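Lipoprotein (Bacillus anthracis, PDB 4JG9) is a putative lipoprotein of unknown molecular function, possibly lipid-binding and probably tethered to the bacterial cell membrane. Local coordinates at residues A[106-111]-A[115-120]. Sequence-based numbering, arbitrary orientation.
Sequences IIALKQ and TPTPLL
Ala108 and Thr117 hold the two strands together as an antiparallel hydrogen-bonded pair: Ala108 N reaches Thr117 O at 2.9 Å, fairly straight at 166°, and Thr117 N returns to Ala108 O, a more bent bond. On one face of this pair the ring of Pro116 settles between Ile107 and Leu109. Its CB meets Ile107 CG2 at 3.6 Å, the two side chains running side by side in the same direction, while Leu109 lays CD2 along the nitrogen end of the ring, 3.6 Å from Pro116 N. Phe45 packs on both Ile107 and Leu109. The other face carries Leu119, whose CG sits between its own backbone N and carbonyl carbon (chi1 42°). From there its two methyls reach Ile106 and Ala108, two residues apart on the same face: CD1 lies 3.7 Å from Ile106 CG2, and CD2 lies 4.0 Å from Ala108 CB. Met147 and Leu145 of strand 142-147 pack on Leu119 and Ile106, respectively. Beyond Pro118, a water lies between Ile106 O and Leu119 N, accepting from Leu119 N at 2.9 Å. Thr117 OG1 bonds to Asn40 N of the second subunit, so the short strand also meets the dimer partner. The arrangement is a beta hairpin, its brief second strand pairing with strand 102-110 of the antiparallel sheet in this DUF4871 domain.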
loop_
_atom_site.group_PDB
_atom_site.type_symbol
_atom_site.label_atom_id
_atom_site.label_comp_id
_atom_site.label_asym_id
_atom_site.label_seq_id
_atom_site.Cartn_x
_atom_site.Cartn_y
_atom_site.Cartn_z
ATOM N N ILE A 106 -1.316 10.751 -1.022
ATOM C CA ILE A 106 -0.124 10.938 -1.816
ATOM C C ILE A 106 0.284 9.610 -2.426
ATOM O O ILE A 106 0.546 8.647 -1.712
ATOM C CB ILE A 106 1.044 11.459 -0.992
ATOM C CG1 ILE A 106 0.736 12.858 -0.469
ATOM C CG2 ILE A 106 2.303 11.505 -1.853
ATOM C CD1 ILE A 106 1.670 13.286 0.619
ATOM N N ILE A 107 0.339 9.568 -3.751
ATOM C CA ILE A 107 0.743 8.376 -4.478
ATOM C C ILE A 107 1.999 8.690 -5.277
ATOM O O ILE A 107 1.963 9.529 -6.176
ATOM C CB ILE A 107 -0.352 7.943 -5.449
ATOM C CG1 ILE A 107 -1.665 7.687 -4.691
ATOM C CG2 ILE A 107 0.088 6.724 -6.243
ATOM C CD1 ILE A 107 -2.762 7.101 -5.560
ATOM N N ALA A 108 3.092 7.996 -4.975
ATOM C CA ALA A 108 4.397 8.309 -5.558
ATOM C C ALA A 108 4.822 7.303 -6.618
ATOM O O ALA A 108 4.492 6.103 -6.542
ATOM C CB ALA A 108 5.450 8.385 -4.468
ATOM N N LEU A 109 5.526 7.796 -7.626
ATOM C CA LEU A 109 6.163 6.920 -8.607
ATOM C C LEU A 109 7.559 7.412 -8.912
ATOM O O LEU A 109 7.787 8.612 -9.107
ATOM C CB LEU A 109 5.363 6.849 -9.906
ATOM C CG LEU A 109 4.036 6.099 -9.776
ATOM C CD1 LEU A 109 2.874 7.077 -9.726
ATOM C CD2 LEU A 109 3.876 5.080 -10.898
ATOM N N LYS A 110 8.495 6.480 -8.963
ATOM C CA LYS A 110 9.846 6.822 -9.320
ATOM C C LYS A 110 9.906 7.088 -10.813
ATOM O O LYS A 110 9.057 6.618 -11.580
ATOM C CB LYS A 110 10.807 5.690 -8.946
ATOM C CG LYS A 110 12.255 6.130 -8.901
ATOM C CD LYS A 110 13.159 5.034 -8.416
ATOM C CE LYS A 110 14.573 5.582 -8.313
ATOM N NZ LYS A 110 15.549 4.556 -7.874
ATOM N N GLN A 111 10.903 7.861 -11.220
ATOM C CA GLN A 111 11.144 8.097 -12.629
ATOM C C GLN A 111 11.350 6.767 -13.324
ATOM O O GLN A 111 12.085 5.914 -12.822
ATOM C CB GLN A 111 12.371 8.963 -12.807
ATOM C CG GLN A 111 12.573 9.425 -14.206
ATOM C CD GLN A 111 13.786 10.305 -14.316
ATOM O OE1 GLN A 111 14.652 10.285 -13.442
ATOM N NE2 GLN A 111 13.852 11.100 -15.375
ATOM N N THR A 115 4.908 1.645 -11.292
ATOM C CA THR A 115 4.507 0.994 -10.053
ATOM C C THR A 115 4.310 2.023 -8.937
ATOM O O THR A 115 5.276 2.494 -8.348
ATOM C CB THR A 115 5.572 0.002 -9.607
ATOM O OG1 THR A 115 5.976 -0.788 -10.725
ATOM C CG2 THR A 115 5.033 -0.892 -8.540
ATOM N N PRO A 116 3.052 2.361 -8.633
ATOM C CA PRO A 116 2.781 3.371 -7.606
ATOM C C PRO A 116 3.050 2.828 -6.213
ATOM O O PRO A 116 3.012 1.620 -5.992
ATOM C CB PRO A 116 1.289 3.657 -7.777
ATOM C CG PRO A 116 0.735 2.382 -8.352
ATOM C CD PRO A 116 1.817 1.847 -9.256
ATOM N N THR A 117 3.382 3.712 -5.292
ATOM C CA THR A 117 3.644 3.308 -3.932
ATOM C C THR A 117 3.213 4.403 -2.989
ATOM O O THR A 117 3.181 5.566 -3.354
ATOM C CB THR A 117 5.134 2.995 -3.715
ATOM O OG1 THR A 117 5.324 2.418 -2.423
ATOM C CG2 THR A 117 5.960 4.246 -3.823
ATOM N N PRO A 118 2.856 4.015 -1.779
ATOM C CA PRO A 118 2.529 4.975 -0.735
ATOM C C PRO A 118 3.801 5.398 -0.036
ATOM O O PRO A 118 4.737 4.617 0.021
ATOM C CB PRO A 118 1.655 4.165 0.216
ATOM C CG PRO A 118 2.080 2.763 0.010
ATOM C CD PRO A 118 2.394 2.662 -1.446
ATOM N N LEU A 119 3.848 6.608 0.490
ATOM C CA LEU A 119 4.967 6.975 1.270
ATOM C C LEU A 119 4.576 7.399 2.658
ATOM O O LEU A 119 5.455 7.842 3.368
ATOM C CB LEU A 119 5.821 8.037 0.574
ATOM C CG LEU A 119 5.149 9.195 -0.147
ATOM C CD1 LEU A 119 4.409 10.093 0.824
ATOM C CD2 LEU A 119 6.194 9.987 -0.901
ATOM N N LEU A 120 3.349 7.316 3.111
ATOM C CA LEU A 120 3.165 7.784 4.473
ATOM C C LEU A 120 3.486 6.730 5.535
ATOM O O LEU A 120 3.055 5.596 5.445
ATOM C CB LEU A 120 1.786 8.398 4.667
ATOM C CG LEU A 120 1.543 9.683 3.891
ATOM C CD1 LEU A 120 0.067 10.023 3.889
ATOM C CD2 LEU A 120 2.359 10.821 4.466
HETATM O O HOH W 1 1.389 8.154 0.644
#